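Local structure of N-acyl-D-glutamate deacylase (Bordetella bronchiseptica, 3GIP) at residues 425-437 and 448-460. The protein probably hydrolyses N-acyl-D-glutamate to D-glutamate and a carboxylate, as a zinc-dependent member of the amidohydrolase superfamily. Sequence-based numbering, arbitrary orientation.
Sequences WADVVVFDPDTVA and ASVGIAGVLVNGA
Val428 and Leu456 form a hydrogen-bonded antiparallel pair: Leu456 N gives a nearly straight bond to Val428 O (2.7 Å, 168° at the hydrogen), and Val428 N returns one to Leu456 O. Strands 428-431 and 452-457 run at 166° to each other, and Val430 N continues the pattern to Gly454 O. There the register slips by one residue. Val430 O accepts from both Ala453 N (2.8 Å) and Gly454 N (3.3 Å), a classic beta bulge, after which Asp432 N bonds to Gly451 O. Past the chain reversal at 432-436, which begins with an Asx turn on Asp432 OD1, Ala437 and Val450 exchange two backbone bonds. Gly451 CA lies 3.8 Å from Val436 CA, the two backbones meeting directly at this glycine.

At the other end, the type I' turn 457-460 is held by two hydrogen bonds. Gly459 N donates to Ala426 O from above its carbonyl plane, and Asn458 N donates to Asp427 OD1 nearly along the C-O axis (2.9 Å). The other carboxylate oxygen, OD2, makes a salt bridge to Arg417, so the buried Asp427 ties the turn to that arginine.

Apolar contacts fall on both faces. On one, Ile452 CD1 reaches Phe431 CB (3.8 Å) and Val429 CG2, and Val436 CG2 joins it from the reversal. Val429 CG2, set anti to the backbone N by a chi1 of 60° (to CG1), also meets Val455 CG2. On the other, Val428 packs CB to CB against Leu456, and Val430 CG1 touches the bulge methyl, Ala453 CB (4.0 Å).

Strands 428-431, 452-457 and 460-463 form a bulged antiparallel meander; its first strand pairs with strand 57-64, which runs parallel to strand 87-92, consistent with C-terminal strands packing against an amidohydrolase TIM barrel.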
ATOM      1  N   TRP A 425      15.783   4.933 -12.671  1.00 17.77           N
ATOM      2  CA  TRP A 425      14.665   4.682 -13.568  1.00 17.51           C
ATOM      3  C   TRP A 425      13.794   5.929 -13.662  1.00 17.50           C
ATOM      4  O   TRP A 425      13.579   6.630 -12.668  1.00 17.80           O
ATOM      5  CB  TRP A 425      13.836   3.500 -13.073  1.00 19.25           C
ATOM      6  CG  TRP A 425      14.515   2.188 -13.269  1.00 19.79           C
ATOM      7  CD1 TRP A 425      15.114   1.419 -12.314  1.00 20.99           C
ATOM      8  CD2 TRP A 425      14.679   1.493 -14.509  1.00 21.25           C
ATOM      9  NE1 TRP A 425      15.640   0.281 -12.883  1.00 21.14           N
ATOM     10  CE2 TRP A 425      15.388   0.302 -14.230  1.00 21.87           C
ATOM     11  CE3 TRP A 425      14.296   1.759 -15.831  1.00 21.58           C
ATOM     12  CZ2 TRP A 425      15.722  -0.622 -15.225  1.00 22.61           C
ATOM     13  CZ3 TRP A 425      14.629   0.838 -16.823  1.00 22.09           C
ATOM     14  CH2 TRP A 425      15.335  -0.339 -16.511  1.00 22.41           C
ATOM     15  N   ALA A 426      13.284   6.196 -14.858  1.00 16.64           N
ATOM     16  CA  ALA A 426      12.468   7.379 -15.081  1.00 15.91           C
ATOM     17  C   ALA A 426      11.002   7.278 -14.666  1.00 16.04           C
ATOM     18  O   ALA A 426      10.102   7.409 -15.504  1.00 16.47           O
ATOM     19  CB  ALA A 426      12.567   7.809 -16.545  1.00 16.11           C
ATOM     20  N   ASP A 427      10.767   7.026 -13.378  1.00 16.55           N
ATOM     21  CA  ASP A 427       9.407   6.990 -12.835  1.00 15.98           C
ATOM     22  C   ASP A 427       9.250   8.450 -12.417  1.00 15.08           C
ATOM     23  O   ASP A 427       9.936   8.914 -11.502  1.00 14.66           O
ATOM     24  CB  ASP A 427       9.307   6.087 -11.598  1.00 15.67           C
ATOM     25  CG  ASP A 427       9.459   4.610 -11.925  1.00 16.95           C
ATOM     26  OD1 ASP A 427       9.175   4.213 -13.076  1.00 17.58           O
ATOM     27  OD2 ASP A 427       9.840   3.841 -11.020  1.00 16.08           O
ATOM     28  N   VAL A 428       8.360   9.174 -13.085  1.00 14.38           N
ATOM     29  CA  VAL A 428       8.200  10.598 -12.812  1.00 15.29           C
ATOM     30  C   VAL A 428       6.757  11.068 -12.771  1.00 15.16           C
ATOM     31  O   VAL A 428       5.910  10.573 -13.511  1.00 15.83           O
ATOM     32  CB  VAL A 428       8.917  11.435 -13.908  1.00 15.85           C
ATOM     33  CG1 VAL A 428       8.907  12.909 -13.545  1.00 16.21           C
ATOM     34  CG2 VAL A 428      10.336  10.934 -14.110  1.00 17.53           C
ATOM     35  N   VAL A 429       6.480  12.032 -11.902  1.00 14.97           N
ATOM     36  CA  VAL A 429       5.147  12.610 -11.827  1.00 15.05           C
ATOM     37  C   VAL A 429       5.308  14.120 -11.873  1.00 14.09           C
ATOM     38  O   VAL A 429       6.179  14.685 -11.209  1.00 15.16           O
ATOM     39  CB  VAL A 429       4.382  12.213 -10.537  1.00 14.44           C
ATOM     40  CG1 VAL A 429       5.133  12.674  -9.300  1.00 16.55           C
ATOM     41  CG2 VAL A 429       2.983  12.822 -10.568  1.00 14.27           C
ATOM     42  N   VAL A 430       4.482  14.765 -12.689  1.00 14.07           N
ATOM     43  CA  VAL A 430       4.499  16.214 -12.826  1.00 13.86           C
ATOM     44  C   VAL A 430       3.162  16.697 -12.283  1.00 14.94           C
ATOM     45  O   VAL A 430       2.108  16.235 -12.724  1.00 15.32           O
ATOM     46  CB  VAL A 430       4.624  16.636 -14.306  1.00 14.15           C
ATOM     47  CG1 VAL A 430       4.616  18.155 -14.420  1.00 16.20           C
ATOM     48  CG2 VAL A 430       5.901  16.061 -14.899  1.00 14.75           C
ATOM     49  N   PHE A 431       3.194  17.614 -11.322  1.00 15.24           N
ATOM     50  CA  PHE A 431       1.950  18.104 -10.745  1.00 15.19           C
ATOM     51  C   PHE A 431       2.000  19.571 -10.351  1.00 14.58           C
ATOM     52  O   PHE A 431       3.070  20.130 -10.130  1.00 14.89           O
ATOM     53  CB  PHE A 431       1.569  17.244  -9.531  1.00 14.50           C
ATOM     54  CG  PHE A 431       2.516  17.367  -8.359  1.00 13.99           C
ATOM     55  CD1 PHE A 431       2.305  18.328  -7.373  1.00 13.79           C
ATOM     56  CD2 PHE A 431       3.610  16.511  -8.234  1.00 14.42           C
ATOM     57  CE1 PHE A 431       3.167  18.436  -6.278  1.00 13.43           C
ATOM     58  CE2 PHE A 431       4.482  16.611  -7.140  1.00 15.85           C
ATOM     59  CZ  PHE A 431       4.259  17.575  -6.162  1.00 14.52           C
ATOM     60  N   ASP A 432       0.826  20.190 -10.290  1.00 14.53           N
ATOM     61  CA  ASP A 432       0.711  21.588  -9.895  1.00 15.64           C
ATOM     62  C   ASP A 432       0.617  21.573  -8.369  1.00 16.44           C
ATOM     63  O   ASP A 432      -0.341  21.045  -7.808  1.00 16.83           O
ATOM     64  CB  ASP A 432      -0.557  22.198 -10.490  1.00 16.98           C
ATOM     65  CG  ASP A 432      -0.646  23.690 -10.258  1.00 18.43           C
ATOM     66  OD1 ASP A 432      -0.250  24.144  -9.164  1.00 19.19           O
ATOM     67  OD2 ASP A 432      -1.120  24.405 -11.168  1.00 19.88           O
ATOM     68  N   PRO A 433       1.610  22.152  -7.676  1.00 15.53           N
ATOM     69  CA  PRO A 433       1.571  22.157  -6.211  1.00 16.33           C
ATOM     70  C   PRO A 433       0.413  22.934  -5.601  1.00 15.90           C
ATOM     71  O   PRO A 433      -0.021  22.641  -4.484  1.00 15.43           O
ATOM     72  CB  PRO A 433       2.928  22.744  -5.835  1.00 16.34           C
ATOM     73  CG  PRO A 433       3.197  23.699  -6.966  1.00 16.70           C
ATOM     74  CD  PRO A 433       2.787  22.885  -8.175  1.00 17.28           C
ATOM     75  N   ASP A 434      -0.095  23.917  -6.336  1.00 16.45           N
ATOM     76  CA  ASP A 434      -1.184  24.737  -5.826  1.00 16.33           C
ATOM     77  C   ASP A 434      -2.579  24.173  -6.040  1.00 15.73           C
ATOM     78  O   ASP A 434      -3.516  24.579  -5.357  1.00 16.70           O
ATOM     79  CB  ASP A 434      -1.111  26.143  -6.426  1.00 18.25           C
ATOM     80  CG  ASP A 434       0.133  26.893  -5.997  1.00 21.01           C
ATOM     81  OD1 ASP A 434       0.564  26.716  -4.838  1.00 23.91           O
ATOM     82  OD2 ASP A 434       0.674  27.668  -6.810  1.00 24.02           O
ATOM     83  N   THR A 435      -2.726  23.239  -6.973  1.00 15.82           N
ATOM     84  CA  THR A 435      -4.041  22.666  -7.239  1.00 15.61           C
ATOM     85  C   THR A 435      -4.136  21.170  -6.972  1.00 15.33           C
ATOM     86  O   THR A 435      -5.236  20.636  -6.839  1.00 16.64           O
ATOM     87  CB  THR A 435      -4.479  22.894  -8.702  1.00 15.99           C
ATOM     88  OG1 THR A 435      -3.594  22.187  -9.580  1.00 19.20           O
ATOM     89  CG2 THR A 435      -4.458  24.383  -9.045  1.00 18.85           C
ATOM     90  N   VAL A 436      -2.998  20.487  -6.894  1.00 15.71           N
ATOM     91  CA  VAL A 436      -3.031  19.045  -6.674  1.00 14.70           C
ATOM     92  C   VAL A 436      -3.909  18.694  -5.480  1.00 16.22           C
ATOM     93  O   VAL A 436      -3.771  19.262  -4.396  1.00 16.36           O
ATOM     94  CB  VAL A 436      -1.611  18.455  -6.485  1.00 13.42           C
ATOM     95  CG1 VAL A 436      -0.973  18.976  -5.203  1.00 14.93           C
ATOM     96  CG2 VAL A 436      -1.688  16.928  -6.482  1.00 16.47           C
ATOM     97  N   ALA A 437      -4.826  17.758  -5.693  1.00 14.75           N
ATOM     98  CA  ALA A 437      -5.743  17.360  -4.640  1.00 14.91           C
ATOM     99  C   ALA A 437      -6.617  16.195  -5.057  1.00 14.40           C
ATOM    100  O   ALA A 437      -6.828  15.944  -6.246  1.00 14.75           O
ATOM    101  CB  ALA A 437      -6.634  18.541  -4.259  1.00 16.53           C
ATOM    102  N   ALA A 448     -11.476  11.082  -9.999  1.00 15.45           N
ATOM    103  CA  ALA A 448     -10.039  11.251 -10.185  1.00 15.91           C
ATOM    104  C   ALA A 448      -9.497  12.556  -9.617  1.00 16.05           C
ATOM    105  O   ALA A 448     -10.192  13.572  -9.566  1.00 16.52           O
ATOM    106  CB  ALA A 448      -9.693  11.152 -11.667  1.00 16.33           C
ATOM    107  N   SER A 449      -8.237  12.515  -9.199  1.00 15.02           N
ATOM    108  CA  SER A 449      -7.574  13.682  -8.636  1.00 14.92           C
ATOM    109  C   SER A 449      -7.407  14.773  -9.678  1.00 15.00           C
ATOM    110  O   SER A 449      -7.551  14.538 -10.879  1.00 16.84           O
ATOM    111  CB  SER A 449      -6.180  13.308  -8.121  1.00 14.15           C
ATOM    112  OG  SER A 449      -6.222  12.220  -7.223  1.00 15.51           O
ATOM    113  N   VAL A 450      -7.097  15.971  -9.202  1.00 14.38           N
ATOM    114  CA  VAL A 450      -6.836  17.102 -10.080  1.00 14.67           C
ATOM    115  C   VAL A 450      -5.417  17.558  -9.759  1.00 14.69           C
ATOM    116  O   VAL A 450      -4.893  17.258  -8.684  1.00 15.34           O
ATOM    117  CB  VAL A 450      -7.818  18.274  -9.836  1.00 16.23           C
ATOM    118  CG1 VAL A 450      -9.230  17.856 -10.218  1.00 19.60           C
ATOM    119  CG2 VAL A 450      -7.763  18.715  -8.381  1.00 17.24           C
ATOM    120  N   GLY A 451      -4.778  18.250 -10.694  1.00 15.27           N
ATOM    121  CA  GLY A 451      -3.435  18.731 -10.431  1.00 15.13           C
ATOM    122  C   GLY A 451      -2.304  17.831 -10.888  1.00 15.42           C
ATOM    123  O   GLY A 451      -1.140  18.221 -10.802  1.00 16.97           O
ATOM    124  N   ILE A 452      -2.627  16.624 -11.338  1.00 15.95           N
ATOM    125  CA  ILE A 452      -1.602  15.712 -11.839  1.00 15.43           C
ATOM    126  C   ILE A 452      -1.542  15.959 -13.343  1.00 16.70           C
ATOM    127  O   ILE A 452      -2.504  15.691 -14.061  1.00 16.89           O
ATOM    128  CB  ILE A 452      -1.969  14.238 -11.571  1.00 15.70           C
ATOM    129  CG1 ILE A 452      -2.055  13.987 -10.063  1.00 15.44           C
ATOM    130  CG2 ILE A 452      -0.922  13.316 -12.196  1.00 16.34           C
ATOM    131  CD1 ILE A 452      -0.747  14.220  -9.317  1.00 14.67           C
ATOM    132  N   ALA A 453      -0.415  16.487 -13.811  1.00 16.90           N
ATOM    133  CA  ALA A 453      -0.247  16.801 -15.226  1.00 17.26           C
ATOM    134  C   ALA A 453       0.244  15.635 -16.075  1.00 17.54           C
ATOM    135  O   ALA A 453      -0.175  15.480 -17.222  1.00 17.32           O
ATOM    136  CB  ALA A 453       0.700  17.987 -15.383  1.00 18.47           C
ATOM    137  N   GLY A 454       1.130  14.816 -15.522  1.00 16.66           N
ATOM    138  CA  GLY A 454       1.641  13.696 -16.286  1.00 16.58           C
ATOM    139  C   GLY A 454       2.394  12.701 -15.437  1.00 15.76           C
ATOM    140  O   GLY A 454       2.912  13.043 -14.375  1.00 14.93           O
ATOM    141  N   VAL A 455       2.454  11.461 -15.906  1.00 15.73           N
ATOM    142  CA  VAL A 455       3.154  10.411 -15.182  1.00 15.62           C
ATOM    143  C   VAL A 455       3.921   9.513 -16.137  1.00 16.03           C
ATOM    144  O   VAL A 455       3.382   9.059 -17.149  1.00 16.48           O
ATOM    145  CB  VAL A 455       2.178   9.523 -14.381  1.00 15.22           C
ATOM    146  CG1 VAL A 455       2.956   8.451 -13.628  1.00 15.06           C
ATOM    147  CG2 VAL A 455       1.374  10.372 -13.408  1.00 16.48           C
ATOM    148  N   LEU A 456       5.186   9.270 -15.810  1.00 16.36           N
ATOM    149  CA  LEU A 456       6.029   8.392 -16.604  1.00 16.36           C
ATOM    150  C   LEU A 456       6.410   7.203 -15.737  1.00 16.20           C
ATOM    151  O   LEU A 456       6.702   7.355 -14.549  1.00 17.05           O
ATOM    152  CB  LEU A 456       7.317   9.097 -17.043  1.00 16.52           C
ATOM    153  CG  LEU A 456       7.252  10.343 -17.925  1.00 16.25           C
ATOM    154  CD1 LEU A 456       8.675  10.832 -18.192  1.00 17.67           C
ATOM    155  CD2 LEU A 456       6.544  10.022 -19.232  1.00 18.15           C
ATOM    156  N   VAL A 457       6.380   6.019 -16.332  1.00 16.24           N
ATOM    157  CA  VAL A 457       6.779   4.799 -15.650  1.00 16.34           C
ATOM    158  C   VAL A 457       7.909   4.280 -16.527  1.00 17.09           C
ATOM    159  O   VAL A 457       7.698   3.970 -17.699  1.00 17.71           O
ATOM    160  CB  VAL A 457       5.635   3.764 -15.599  1.00 16.06           C
ATOM    161  CG1 VAL A 457       6.168   2.419 -15.127  1.00 15.72           C
ATOM    162  CG2 VAL A 457       4.544   4.249 -14.650  1.00 17.48           C
ATOM    163  N   ASN A 458       9.112   4.224 -15.967  1.00 16.56           N
ATOM    164  CA  ASN A 458      10.276   3.766 -16.716  1.00 17.66           C
ATOM    165  C   ASN A 458      10.408   4.530 -18.033  1.00 19.01           C
ATOM    166  O   ASN A 458      10.708   3.954 -19.084  1.00 20.35           O
ATOM    167  CB  ASN A 458      10.175   2.260 -16.959  1.00 17.11           C
ATOM    168  CG  ASN A 458      10.179   1.470 -15.664  1.00 16.77           C
ATOM    169  OD1 ASN A 458       9.355   0.580 -15.461  1.00 19.10           O
ATOM    170  ND2 ASN A 458      11.116   1.794 -14.780  1.00 15.20           N
ATOM    171  N   GLY A 459      10.171   5.836 -17.959  1.00 18.09           N
ATOM    172  CA  GLY A 459      10.289   6.698 -19.123  1.00 18.89           C
ATOM    173  C   GLY A 459       9.121   6.740 -20.091  1.00 19.37           C
ATOM    174  O   GLY A 459       9.122   7.549 -21.022  1.00 21.08           O
ATOM    175  N   ALA A 460       8.126   5.883 -19.889  1.00 19.56           N
ATOM    176  CA  ALA A 460       6.970   5.853 -20.780  1.00 18.59           C
ATOM    177  C   ALA A 460       5.742   6.490 -20.139  1.00 18.77           C
ATOM    178  O   ALA A 460       5.449   6.258 -18.968  1.00 17.39           O
ATOM    179  CB  ALA A 460       6.663   4.417 -21.177  1.00 20.70           C
TER